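Long-range contacts in GTPase-activating protein GYP1 (Saccharomyces cerevisiae, PDB 1FKM), which stimulates GTP hydrolysis by Ypt/Rab-type GTPases, acting as a negative regulator of YPT1 on the Golgi and of YPT7 on the vacuole: residues R27-W31 against T256-S262; T86-E91 against Q114-Y118; A126-V130 against Y193-Q197; W236-L241 against H328-C332. All coordinates share one frame; numbering follows the deposited sequence.

How the contacts relate
All four contacts belong to the all-helical Rab-GAP (TBC) domain of GYP1. Contact 1 joins helix 23-30 to helix 247-261; its centre lies about 31 Å from that of contact 2, on the opposite side of the chain's centre. Contacts 2 and 3 follow in series inside the loop that contact 1 closes. They sit about 14 Å apart, centre to centre, and touch where I90 and Q89 pack on Y129, near the arginine and glutamine fingers R96 and Q131. Contact 4, the most central, crosses contact 1 along the chain. It meets contact 1 through Y257 and H328, and contact 3 where N238 pairs with Y193 and Q197, probably tying the finger-bearing region to the domain's interior.

Contact 1: residues R27-W31 against T256-S262; sequences RQISW and TYLSETS
R27, on helix 23-30, and W31, which follows it, grip the last turns of helix 247-261, a helix-to-helix contact of the TBC domain that brings residues near the start of the chain onto a much later helix. The tight part lies around W31. T256 sets its methyl CG2 over the centre of the six-membered ring, 3.4 Å from the centroid, while its OG1, on the other branch, donates to the backbone O of W31 at 2.7 Å. T256 can do both because its branches diverge: CG2 is anti to the backbone N and OG1 anti to the carbonyl carbon (chi1 -60°). The indole N-H lies at the ring edge and bonds nearly straight (166°) to the anti lone pair of E260 OE1, 2.9 Å from NE1; Q379 holds the other carboxylate oxygen. With an alanine at W31, E260 OE1 would probably lose this donor and a gap would open beside the T256 methyl. Between the helices the small S259 permits close approach, its OG 3.0 Å from S30 CB and bonded to D255 O of its own helix. The R27 end is held more loosely: the long side chain bends at CD along S262, beyond which the chain is not modelled. Its NE makes a single weak, strongly bent bond to S259 O (3.0 Å, 125°), and S262 O lies over one guanidinium face.

Contact 2: residues T86-E91 against Q114-Y118; sequences TWHQIE and QRILY
Q114 reaches across W87 with CG anti to the backbone N (chi1 171°) and a bend at chi2, which lays its end over the indole. CG rests on the six-membered ring, 3.6 Å from the centroid, and NE2 follows over the same ring system, the amide plane turned well away from that of the indole. From there NE2 donates to the backbone O of W87 at 3.0 Å, with an N-H...O angle of 154°. That oxygen also accepts the helical bond from E91 N, the two donors arriving from opposite faces of the carbonyl plane, so W87 O keeps its helical bond while serving the glutamine. A glutamine suits this place because its methylenes can cover an aromatic face while its amide serves a backbone carbonyl; OE1 meanwhile lies against E91 CA. L117, on the same side of its helix, offers its CB to I90 CG2, a purely apolar touch at 4.1 Å. Here helix 83-93 and helix 107-123 pack within the TBC domain, their local axes 9.8 Å apart and inclined at 129° between their N-to-C directions; E91 and L117 each lie about 9 Å, side chain to side chain, from a catalytic finger, R96 and Q131 respectively. Y118 comes next and receives W87 in a T-shaped pair: the edge of the indole at CE3 points into the face of the phenol ring, centroids 5.0 Å apart. I90 CD1 closes in at the edge of the tyrosine ring, reaching Y118 CA at 3.4 Å, and the T86 methyl CG2 touches Y118 CD1.

Contact 3: residues A126-V130 against Y193-Q197; sequences ASGYV and YIHGQ
The backbones of A126 and H195 are tied by one bond, H195 N to A126 O at 3.3 Å, running in the carbonyl plane at an N-H...O angle of 159°, and beside it S127 and I194 bring their CA atoms to 4.1 Å. The loop after helix 107-123 here lies on a type II beta turn, I194 to Q197, closed by Q197 N to I194 O at 2.7 Å. The turn's third position calls for glycine, G196, since a CB there would jam against the carbonyl O of H195; Q197 then takes the N-cap position of helix 198-214. A126 and S127 are small enough for the loops to meet closely: S127 CB sits 3.2 Å from Y193 O, and the methyl of A126 brushes I194 CG2. V130 points at the turn and touches it with both branches. CG2 lies against Y193 O, whereas CG1, anti to the backbone N, meets Y193 CD1 at the edge of the ring and approaches Q197 NE2 at 3.8 Å. The polar ends have partners of their own: Q197 NE2 bonds N238 OD1 and N192 O, and Y193 OH bonds N238 O. With one long backbone bond, and carbon against carbonyl oxygen, amide or carbon in most other touches, the contact probably rests more on packing than on hydrogen bonding; it places V130, the neighbour in sequence of the glutamine finger Q131, against a turn anchored to N238.

Contact 4: residues W236-L241 against H328-C332; sequences WMNCLL and HVFVC
A Schellman motif ends helix 230-238, and the H328 ring is inserted into it from helix 324-338. L241 N returns to W236 O at 2.7 Å and L240 N makes a weak bond to M237 O, with L240 as the C-prime residue at positive phi. W236 O takes a second donor: H328 NE2, 3.0 Å away, approaches from above the carbonyl plane (50° out of it), while the oxygen itself lies near the plane of the imidazole. H328 gets there by holding CG anti to its backbone N (chi1 -171°), which aims the ring at the turn. Its other nitrogen, ND1, bonds Y257 OH on helix 247-261, so the histidine links three helices of the TBC domain deep in its interior. Apolar groups clasp the ring: L240 CD2 stands over one face, 3.8 Å from the centroid, C332 SG lies over the opposite face near the rim, L241 CG comes to 3.5 Å from CE1, and the selenium SE of selenomethionine M237 touches CD2 obliquely at 3.6 Å. Were a leucine to replace H328, the hydroxyl of Y257 would probably lose this buried partner and W236 O one of its donors. C332, one turn on, is small enough to fit between M237 SE, 3.7 Å from its SG, and the H328 face, with its CB against W236 CE3. L241 CD1 reaches past the histidine to V331 CG1 at 3.7 Å.

Contact 1: residues R27-W31 against T256-S262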
loop_
_atom_site.group_PDB
_atom_site.type_symbol
_atom_site.label_atom_id
_atom_site.label_comp_id
_atom_site.label_asym_id
_atom_site.label_seq_id
_atom_site.Cartn_x
_atom_site.Cartn_y
_atom_site.Cartn_z
ATOM N N ARG A 27 1.805 -17.785 -2.346
ATOM C CA ARG A 27 1.654 -16.764 -3.380
ATOM C C ARG A 27 0.539 -17.138 -4.355
ATOM O O ARG A 27 -0.262 -16.297 -4.761
ATOM C CB ARG A 27 2.953 -16.608 -4.172
ATOM C CG ARG A 27 4.086 -15.921 -3.441
ATOM C CD ARG A 27 5.286 -15.756 -4.370
ATOM N NE ARG A 27 4.902 -15.117 -5.627
ATOM C CZ ARG A 27 5.743 -14.835 -6.619
ATOM N NH1 ARG A 27 7.030 -15.134 -6.510
ATOM N NH2 ARG A 27 5.294 -14.252 -7.724
ATOM N N GLN A 28 0.499 -18.411 -4.731
ATOM C CA GLN A 28 -0.501 -18.902 -5.672
ATOM C C GLN A 28 -1.938 -18.657 -5.225
ATOM O O GLN A 28 -2.751 -18.138 -5.991
ATOM C CB GLN A 28 -0.285 -20.399 -5.911
ATOM C CG GLN A 28 -1.373 -21.062 -6.734
ATOM C CD GLN A 28 -1.121 -22.542 -6.933
ATOM O OE1 GLN A 28 -1.028 -23.304 -5.969
ATOM N NE2 GLN A 28 -1.006 -22.958 -8.190
ATOM N N ILE A 29 -2.256 -19.027 -3.990
ATOM C CA ILE A 29 -3.608 -18.843 -3.492
ATOM C C ILE A 29 -3.901 -17.399 -3.097
ATOM O O ILE A 29 -5.017 -16.919 -3.294
ATOM C CB ILE A 29 -3.895 -19.781 -2.283
ATOM C CG1 ILE A 29 -5.373 -19.689 -1.898
ATOM C CG2 ILE A 29 -3.003 -19.414 -1.101
ATOM C CD1 ILE A 29 -5.812 -20.725 -0.871
ATOM N N SER A 30 -2.901 -16.703 -2.561
ATOM C CA SER A 30 -3.079 -15.316 -2.128
ATOM C C SER A 30 -3.392 -14.349 -3.261
ATOM O O SER A 30 -4.004 -13.311 -3.034
ATOM C CB SER A 30 -1.834 -14.818 -1.386
ATOM O OG SER A 30 -1.624 -15.537 -0.181
ATOM N N TRP A 31 -2.971 -14.689 -4.477
ATOM C CA TRP A 31 -3.201 -13.830 -5.636
ATOM C C TRP A 31 -4.688 -13.532 -5.784
ATOM O O TRP A 31 -5.082 -12.428 -6.182
ATOM C CB TRP A 31 -2.701 -14.522 -6.913
ATOM C CG TRP A 31 -2.170 -13.587 -7.970
ATOM C CD1 TRP A 31 -0.860 -13.277 -8.206
ATOM C CD2 TRP A 31 -2.937 -12.832 -8.925
ATOM N NE1 TRP A 31 -0.763 -12.381 -9.243
ATOM C CE2 TRP A 31 -2.019 -12.093 -9.703
ATOM C CE3 TRP A 31 -4.305 -12.710 -9.197
ATOM C CZ2 TRP A 31 -2.428 -11.240 -10.738
ATOM C CZ3 TRP A 31 -4.711 -11.858 -10.227
ATOM C CH2 TRP A 31 -3.772 -11.136 -10.983
ATOM N N THR A 256 -3.087 -9.015 -3.913
ATOM C CA THR A 256 -2.568 -9.364 -5.227
ATOM C C THR A 256 -1.230 -8.702 -5.530
ATOM O O THR A 256 -0.336 -9.347 -6.082
ATOM C CB THR A 256 -3.587 -9.023 -6.336
ATOM O OG1 THR A 256 -4.792 -9.760 -6.105
ATOM C CG2 THR A 256 -3.032 -9.399 -7.719
ATOM N N TYR A 257 -1.082 -7.425 -5.180
ATOM C CA TYR A 257 0.189 -6.755 -5.411
ATOM C C TYR A 257 1.310 -7.483 -4.673
ATOM O O TYR A 257 2.370 -7.730 -5.240
ATOM C CB TYR A 257 0.137 -5.304 -4.935
ATOM C CG TYR A 257 -0.349 -4.328 -5.980
ATOM C CD1 TYR A 257 -1.568 -4.513 -6.630
ATOM C CD2 TYR A 257 0.397 -3.191 -6.292
ATOM C CE1 TYR A 257 -2.035 -3.584 -7.564
ATOM C CE2 TYR A 257 -0.057 -2.259 -7.220
ATOM C CZ TYR A 257 -1.273 -2.458 -7.849
ATOM O OH TYR A 257 -1.732 -1.517 -8.742
ATOM N N LEU A 258 1.073 -7.829 -3.408
ATOM C CA LEU A 258 2.091 -8.520 -2.616
ATOM C C LEU A 258 2.363 -9.938 -3.125
ATOM O O LEU A 258 3.491 -10.423 -3.049
ATOM C CB LEU A 258 1.676 -8.563 -1.134
ATOM C CG LEU A 258 1.597 -7.206 -0.415
ATOM C CD1 LEU A 258 1.041 -7.391 0.990
ATOM C CD2 LEU A 258 2.974 -6.570 -0.354
ATOM N N SER A 259 1.331 -10.604 -3.639
ATOM C CA SER A 259 1.495 -11.961 -4.163
ATOM C C SER A 259 2.247 -11.924 -5.489
ATOM O O SER A 259 3.120 -12.754 -5.741
ATOM C CB SER A 259 0.133 -12.629 -4.397
ATOM O OG SER A 259 -0.610 -12.766 -3.198
ATOM N N GLU A 260 1.896 -10.958 -6.331
ATOM C CA GLU A 260 2.511 -10.805 -7.653
ATOM C C GLU A 260 3.974 -10.376 -7.600
ATOM O O GLU A 260 4.789 -10.839 -8.395
ATOM C CB GLU A 260 1.702 -9.797 -8.478
ATOM C CG GLU A 260 2.262 -9.449 -9.862
ATOM C CD GLU A 260 2.382 -10.648 -10.786
ATOM O OE1 GLU A 260 1.656 -11.645 -10.580
ATOM O OE2 GLU A 260 3.195 -10.586 -11.734
ATOM N N THR A 261 4.309 -9.501 -6.659
ATOM C CA THR A 261 5.674 -9.008 -6.543
ATOM C C THR A 261 6.510 -9.764 -5.518
ATOM O O THR A 261 7.703 -9.498 -5.366
ATOM C CB THR A 261 5.681 -7.512 -6.177
ATOM O OG1 THR A 261 5.027 -7.325 -4.916
ATOM C CG2 THR A 261 4.950 -6.711 -7.234
ATOM N N SER A 262 5.891 -10.708 -4.820
ATOM C CA SER A 262 6.600 -11.488 -3.811
ATOM C C SER A 262 7.823 -12.177 -4.406
ATOM O O SER A 262 7.746 -12.782 -5.475
ATOM C CB SER A 262 5.669 -12.538 -3.205
ATOM O OG SER A 262 6.337 -13.280 -2.198
#

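Contact 2: residues T86-E91 against Q114-Y118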
loop_
_atom_site.group_PDB
_atom_site.type_symbol
_atom_site.label_atom_id
_atom_site.label_comp_id
_atom_site.label_asym_id
_atom_site.label_seq_id
_atom_site.Cartn_x
_atom_site.Cartn_y
_atom_site.Cartn_z
ATOM N N THR A 86 12.267 17.823 10.149
ATOM C CA THR A 86 11.611 16.696 9.484
ATOM C C THR A 86 10.422 16.231 10.319
ATOM O O THR A 86 9.361 15.891 9.785
ATOM C CB THR A 86 12.601 15.523 9.286
ATOM O OG1 THR A 86 13.600 15.919 8.343
ATOM C CG2 THR A 86 11.881 14.276 8.763
ATOM N N TRP A 87 10.609 16.219 11.633
ATOM C CA TRP A 87 9.544 15.828 12.547
ATOM C C TRP A 87 8.333 16.746 12.340
ATOM O O TRP A 87 7.193 16.287 12.269
ATOM C CB TRP A 87 10.054 15.914 13.991
ATOM C CG TRP A 87 9.022 15.633 15.048
ATOM C CD1 TRP A 87 8.196 16.540 15.648
ATOM C CD2 TRP A 87 8.696 14.359 15.615
ATOM N NE1 TRP A 87 7.377 15.911 16.552
ATOM C CE2 TRP A 87 7.662 14.572 16.553
ATOM C CE3 TRP A 87 9.177 13.057 15.422
ATOM C CZ2 TRP A 87 7.099 13.533 17.297
ATOM C CZ3 TRP A 87 8.618 12.023 16.163
ATOM C CH2 TRP A 87 7.588 12.268 17.090
ATOM N N HIS A 88 8.582 18.045 12.226
ATOM C CA HIS A 88 7.489 18.999 12.038
ATOM C C HIS A 88 6.862 18.896 10.651
ATOM O O HIS A 88 5.667 19.109 10.480
ATOM C CB HIS A 88 7.992 20.417 12.318
ATOM C CG HIS A 88 8.225 20.683 13.772
ATOM N ND1 HIS A 88 9.216 21.525 14.230
ATOM C CD2 HIS A 88 7.596 20.209 14.874
ATOM C CE1 HIS A 88 9.189 21.557 15.550
ATOM N NE2 HIS A 88 8.215 20.767 15.966
ATOM N N GLN A 89 7.674 18.555 9.660
ATOM C CA GLN A 89 7.189 18.393 8.296
ATOM C C GLN A 89 6.181 17.240 8.258
ATOM O O GLN A 89 5.179 17.293 7.541
ATOM C CB GLN A 89 8.376 18.109 7.378
ATOM C CG GLN A 89 8.040 17.578 6.014
ATOM C CD GLN A 89 9.295 17.320 5.194
ATOM O OE1 GLN A 89 10.282 16.792 5.704
ATOM N NE2 GLN A 89 9.259 17.684 3.919
ATOM N N ILE A 90 6.442 16.201 9.044
ATOM C CA ILE A 90 5.548 15.044 9.100
ATOM C C ILE A 90 4.307 15.370 9.916
ATOM O O ILE A 90 3.207 14.903 9.620
ATOM C CB ILE A 90 6.263 13.840 9.727
ATOM C CG1 ILE A 90 7.381 13.374 8.790
ATOM C CG2 ILE A 90 5.274 12.708 9.995
ATOM C CD1 ILE A 90 8.294 12.364 9.419
ATOM N N GLU A 91 4.503 16.182 10.945
ATOM C CA GLU A 91 3.437 16.613 11.839
ATOM C C GLU A 91 2.356 17.345 11.053
ATOM O O GLU A 91 1.175 17.293 11.397
ATOM C CB GLU A 91 4.022 17.542 12.899
ATOM C CG GLU A 91 3.029 18.100 13.886
ATOM C CD GLU A 91 3.636 19.204 14.729
ATOM O OE1 GLU A 91 4.713 18.974 15.320
ATOM O OE2 GLU A 91 3.037 20.299 14.797
ATOM N N GLN A 114 3.325 9.084 13.231
ATOM C CA GLN A 114 4.358 10.117 13.282
ATOM C C GLN A 114 5.729 9.466 13.500
ATOM O O GLN A 114 6.699 9.776 12.796
ATOM C CB GLN A 114 4.042 11.093 14.425
ATOM C CG GLN A 114 5.119 12.128 14.762
ATOM C CD GLN A 114 5.215 13.257 13.750
ATOM O OE1 GLN A 114 4.202 13.744 13.243
ATOM N NE2 GLN A 114 6.438 13.697 13.469
ATOM N N ARG A 115 5.802 8.560 14.468
ATOM C CA ARG A 115 7.059 7.876 14.778
ATOM C C ARG A 115 7.530 6.980 13.633
ATOM O O ARG A 115 8.716 6.962 13.288
ATOM C CB ARG A 115 6.914 7.040 16.054
ATOM C CG ARG A 115 6.720 7.857 17.328
ATOM C CD ARG A 115 6.791 6.973 18.567
ATOM N NE ARG A 115 5.580 6.187 18.792
ATOM C CZ ARG A 115 4.535 6.604 19.502
ATOM N NH1 ARG A 115 4.545 7.809 20.061
ATOM N NH2 ARG A 115 3.479 5.813 19.670
ATOM N N ILE A 116 6.602 6.228 13.055
ATOM C CA ILE A 116 6.937 5.341 11.944
ATOM C C ILE A 116 7.517 6.114 10.763
ATOM O O ILE A 116 8.578 5.766 10.234
ATOM C CB ILE A 116 5.690 4.563 11.461
ATOM C CG1 ILE A 116 5.226 3.598 12.557
ATOM C CG2 ILE A 116 6.015 3.810 10.178
ATOM C CD1 ILE A 116 3.858 2.956 12.290
ATOM N N LEU A 117 6.824 7.168 10.350
ATOM C CA LEU A 117 7.277 7.954 9.214
ATOM C C LEU A 117 8.555 8.715 9.514
ATOM O O LEU A 117 9.409 8.869 8.641
ATOM C CB LEU A 117 6.188 8.932 8.776
ATOM C CG LEU A 117 4.915 8.254 8.260
ATOM C CD1 LEU A 117 3.875 9.313 7.915
ATOM C CD2 LEU A 117 5.239 7.412 7.038
ATOM N N TYR A 118 8.683 9.184 10.750
ATOM C CA TYR A 118 9.872 9.930 11.141
ATOM C C TYR A 118 11.101 9.034 11.039
ATOM O O TYR A 118 12.123 9.431 10.472
ATOM C CB TYR A 118 9.725 10.446 12.574
ATOM C CG TYR A 118 10.939 11.190 13.078
ATOM C CD1 TYR A 118 11.325 12.405 12.511
ATOM C CD2 TYR A 118 11.714 10.668 14.115
ATOM C CE1 TYR A 118 12.457 13.088 12.966
ATOM C CE2 TYR A 118 12.848 11.338 14.577
ATOM C CZ TYR A 118 13.215 12.546 13.998
ATOM O OH TYR A 118 14.349 13.197 14.440
#

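Contact 3: residues A126-V130 against Y193-Q197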
loop_
_atom_site.group_PDB
_atom_site.type_symbol
_atom_site.label_atom_id
_atom_site.label_comp_id
_atom_site.label_asym_id
_atom_site.label_seq_id
_atom_site.Cartn_x
_atom_site.Cartn_y
_atom_site.Cartn_z
ATOM N N ALA A 126 18.281 10.568 1.235
ATOM C CA ALA A 126 18.101 10.873 -0.182
ATOM C C ALA A 126 16.650 11.221 -0.511
ATOM O O ALA A 126 16.368 11.858 -1.531
ATOM C CB ALA A 126 18.561 9.691 -1.034
ATOM N N SER A 127 15.732 10.803 0.353
ATOM C CA SER A 127 14.315 11.072 0.141
ATOM C C SER A 127 13.775 12.041 1.180
ATOM O O SER A 127 13.129 13.039 0.844
ATOM C CB SER A 127 13.499 9.775 0.231
ATOM O OG SER A 127 14.034 8.754 -0.598
ATOM N N GLY A 128 14.057 11.740 2.444
ATOM C CA GLY A 128 13.536 12.546 3.526
ATOM C C GLY A 128 12.065 12.176 3.508
ATOM O O GLY A 128 11.705 11.160 2.907
ATOM N N TYR A 129 11.212 12.964 4.148
ATOM C CA TYR A 129 9.792 12.652 4.121
ATOM C C TYR A 129 9.219 13.174 2.807
ATOM O O TYR A 129 9.512 14.296 2.398
ATOM C CB TYR A 129 9.051 13.307 5.287
ATOM C CG TYR A 129 7.551 13.223 5.118
ATOM C CD1 TYR A 129 6.895 11.992 5.167
ATOM C CD2 TYR A 129 6.797 14.362 4.844
ATOM C CE1 TYR A 129 5.529 11.896 4.941
ATOM C CE2 TYR A 129 5.429 14.278 4.616
ATOM C CZ TYR A 129 4.801 13.039 4.666
ATOM O OH TYR A 129 3.444 12.940 4.442
ATOM N N VAL A 130 8.409 12.356 2.145
ATOM C CA VAL A 130 7.803 12.759 0.886
ATOM C C VAL A 130 6.311 12.499 0.957
ATOM O O VAL A 130 5.880 11.404 1.323
ATOM C CB VAL A 130 8.390 11.969 -0.302
ATOM C CG1 VAL A 130 7.803 12.486 -1.616
ATOM C CG2 VAL A 130 9.903 12.091 -0.303
ATOM N N TYR A 193 10.668 7.872 -4.718
ATOM C CA TYR A 193 10.641 8.886 -3.674
ATOM C C TYR A 193 11.901 9.702 -3.396
ATOM O O TYR A 193 11.904 10.530 -2.491
ATOM C CB TYR A 193 10.126 8.257 -2.377
ATOM C CG TYR A 193 8.756 7.645 -2.567
ATOM C CD1 TYR A 193 7.618 8.454 -2.638
ATOM C CD2 TYR A 193 8.607 6.280 -2.803
ATOM C CE1 TYR A 193 6.371 7.917 -2.954
ATOM C CE2 TYR A 193 7.358 5.731 -3.122
ATOM C CZ TYR A 193 6.251 6.561 -3.199
ATOM O OH TYR A 193 5.030 6.046 -3.567
ATOM N N ILE A 194 12.971 9.493 -4.151
ATOM C CA ILE A 194 14.143 10.319 -3.908
ATOM C C ILE A 194 13.819 11.688 -4.502
ATOM O O ILE A 194 12.887 11.817 -5.296
ATOM C CB ILE A 194 15.420 9.720 -4.544
ATOM C CG1 ILE A 194 15.278 9.635 -6.061
ATOM C CG2 ILE A 194 15.677 8.330 -3.949
ATOM C CD1 ILE A 194 16.534 9.118 -6.762
ATOM N N HIS A 195 14.570 12.710 -4.101
ATOM C CA HIS A 195 14.349 14.074 -4.572
ATOM C C HIS A 195 14.161 14.162 -6.087
ATOM O O HIS A 195 14.994 13.686 -6.860
ATOM C CB HIS A 195 15.513 14.969 -4.124
ATOM C CG HIS A 195 15.314 16.422 -4.430
ATOM N ND1 HIS A 195 14.112 17.066 -4.237
ATOM C CD2 HIS A 195 16.174 17.360 -4.894
ATOM C CE1 HIS A 195 14.238 18.339 -4.570
ATOM N NE2 HIS A 195 15.479 18.543 -4.972
ATOM N N GLY A 196 13.058 14.785 -6.499
ATOM C CA GLY A 196 12.750 14.917 -7.914
ATOM C C GLY A 196 11.862 13.774 -8.383
ATOM O O GLY A 196 11.359 13.780 -9.508
ATOM N N GLN A 197 11.677 12.788 -7.508
ATOM C CA GLN A 197 10.852 11.617 -7.791
ATOM C C GLN A 197 10.969 11.136 -9.233
ATOM O O GLN A 197 9.972 11.000 -9.947
ATOM C CB GLN A 197 9.386 11.913 -7.430
ATOM C CG GLN A 197 9.204 12.174 -5.938
ATOM C CD GLN A 197 7.753 12.243 -5.506
ATOM O OE1 GLN A 197 7.141 13.315 -5.495
ATOM N NE2 GLN A 197 7.192 11.091 -5.148
#

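Contact 4: residues W236-L241 against H328-C332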
loop_
_atom_site.group_PDB
_atom_site.type_symbol
_atom_site.label_atom_id
_atom_site.label_comp_id
_atom_site.label_asym_id
_atom_site.label_seq_id
_atom_site.Cartn_x
_atom_site.Cartn_y
_atom_site.Cartn_z
ATOM N N TRP A 236 -1.877 8.767 -8.985
ATOM C CA TRP A 236 -2.078 7.328 -9.156
ATOM C C TRP A 236 -0.774 6.596 -8.839
ATOM O O TRP A 236 -0.764 5.574 -8.156
ATOM C CB TRP A 236 -2.474 6.997 -10.596
ATOM C CG TRP A 236 -3.859 7.432 -11.008
ATOM C CD1 TRP A 236 -4.701 8.270 -10.337
ATOM C CD2 TRP A 236 -4.539 7.048 -12.206
ATOM N NE1 TRP A 236 -5.872 8.432 -11.049
ATOM C CE2 TRP A 236 -5.794 7.692 -12.201
ATOM C CE3 TRP A 236 -4.204 6.220 -13.287
ATOM C CZ2 TRP A 236 -6.720 7.534 -13.238
ATOM C CZ3 TRP A 236 -5.123 6.062 -14.317
ATOM C CH2 TRP A 236 -6.365 6.717 -14.285
HETATM N N MSE A 237 0.328 7.128 -9.355
HETATM C CA MSE A 237 1.633 6.517 -9.141
HETATM C C MSE A 237 2.191 6.759 -7.740
HETATM O O MSE A 237 2.652 5.830 -7.081
HETATM C CB MSE A 237 2.628 7.036 -10.178
HETATM C CG MSE A 237 3.070 5.987 -11.167
HETATM SE SE MSE A 237 1.589 5.103 -12.027
HETATM C CE MSE A 237 1.546 6.104 -13.676
ATOM N N ASN A 238 2.131 8.010 -7.295
ATOM C CA ASN A 238 2.661 8.406 -5.996
ATOM C C ASN A 238 2.038 7.670 -4.808
ATOM O O ASN A 238 2.736 7.333 -3.853
ATOM C CB ASN A 238 2.497 9.922 -5.815
ATOM C CG ASN A 238 3.373 10.478 -4.705
ATOM O OD1 ASN A 238 4.576 10.217 -4.663
ATOM N ND2 ASN A 238 2.778 11.259 -3.810
ATOM N N CYS A 239 0.733 7.410 -4.873
ATOM C CA CYS A 239 0.043 6.727 -3.776
ATOM C C CYS A 239 -0.454 5.333 -4.165
ATOM O O CYS A 239 -1.313 4.769 -3.493
ATOM C CB CYS A 239 -1.144 7.579 -3.308
ATOM S SG CYS A 239 -0.751 9.326 -3.038
ATOM N N LEU A 240 0.097 4.780 -5.242
ATOM C CA LEU A 240 -0.303 3.463 -5.725
ATOM C C LEU A 240 -1.828 3.298 -5.823
ATOM O O LEU A 240 -2.393 2.316 -5.329
ATOM C CB LEU A 240 0.286 2.361 -4.832
ATOM C CG LEU A 240 1.811 2.210 -4.808
ATOM C CD1 LEU A 240 2.193 1.055 -3.895
ATOM C CD2 LEU A 240 2.337 1.958 -6.217
ATOM N N LEU A 241 -2.481 4.268 -6.461
ATOM C CA LEU A 241 -3.934 4.253 -6.666
ATOM C C LEU A 241 -4.807 4.322 -5.416
ATOM O O LEU A 241 -6.036 4.292 -5.510
ATOM C CB LEU A 241 -4.338 3.021 -7.489
ATOM C CG LEU A 241 -4.078 3.077 -8.998
ATOM C CD1 LEU A 241 -4.412 1.736 -9.643
ATOM C CD2 LEU A 241 -4.924 4.180 -9.609
ATOM N N HIS A 328 2.163 -2.201 -11.488
ATOM C CA HIS A 328 1.314 -1.053 -11.207
ATOM C C HIS A 328 0.976 -0.268 -12.466
ATOM O O HIS A 328 -0.141 0.227 -12.611
ATOM C CB HIS A 328 1.962 -0.116 -10.180
ATOM C CG HIS A 328 1.043 0.966 -9.702
ATOM N ND1 HIS A 328 -0.161 0.697 -9.086
ATOM C CD2 HIS A 328 1.132 2.316 -9.779
ATOM C CE1 HIS A 328 -0.774 1.833 -8.806
ATOM N NE2 HIS A 328 -0.011 2.831 -9.217
ATOM N N VAL A 329 1.939 -0.148 -13.373
ATOM C CA VAL A 329 1.707 0.580 -14.617
ATOM C C VAL A 329 0.609 -0.102 -15.431
ATOM O O VAL A 329 -0.227 0.566 -16.028
ATOM C CB VAL A 329 2.990 0.675 -15.472
ATOM C CG1 VAL A 329 2.659 1.195 -16.864
ATOM C CG2 VAL A 329 3.984 1.610 -14.802
ATOM N N PHE A 330 0.606 -1.432 -15.458
ATOM C CA PHE A 330 -0.429 -2.141 -16.201
ATOM C C PHE A 330 -1.797 -2.024 -15.540
ATOM O O PHE A 330 -2.818 -1.949 -16.231
ATOM C CB PHE A 330 -0.038 -3.607 -16.404
ATOM C CG PHE A 330 0.999 -3.796 -17.473
ATOM C CD1 PHE A 330 0.627 -3.809 -18.814
ATOM C CD2 PHE A 330 2.351 -3.897 -17.151
ATOM C CE1 PHE A 330 1.586 -3.915 -19.823
ATOM C CE2 PHE A 330 3.320 -4.006 -18.151
ATOM C CZ PHE A 330 2.935 -4.015 -19.494
ATOM N N VAL A 331 -1.825 -2.008 -14.208
ATOM C CA VAL A 331 -3.085 -1.850 -13.488
ATOM C C VAL A 331 -3.635 -0.453 -13.807
ATOM O O VAL A 331 -4.837 -0.281 -14.020
ATOM C CB VAL A 331 -2.885 -1.986 -11.957
ATOM C CG1 VAL A 331 -4.164 -1.605 -11.217
ATOM C CG2 VAL A 331 -2.494 -3.409 -11.613
ATOM N N CYS A 332 -2.753 0.545 -13.837
ATOM C CA CYS A 332 -3.176 1.910 -14.141
ATOM C C CYS A 332 -3.696 2.020 -15.569
ATOM O O CYS A 332 -4.663 2.733 -15.828
ATOM C CB CYS A 332 -2.024 2.897 -13.939
ATOM S SG CYS A 332 -1.646 3.244 -12.204
#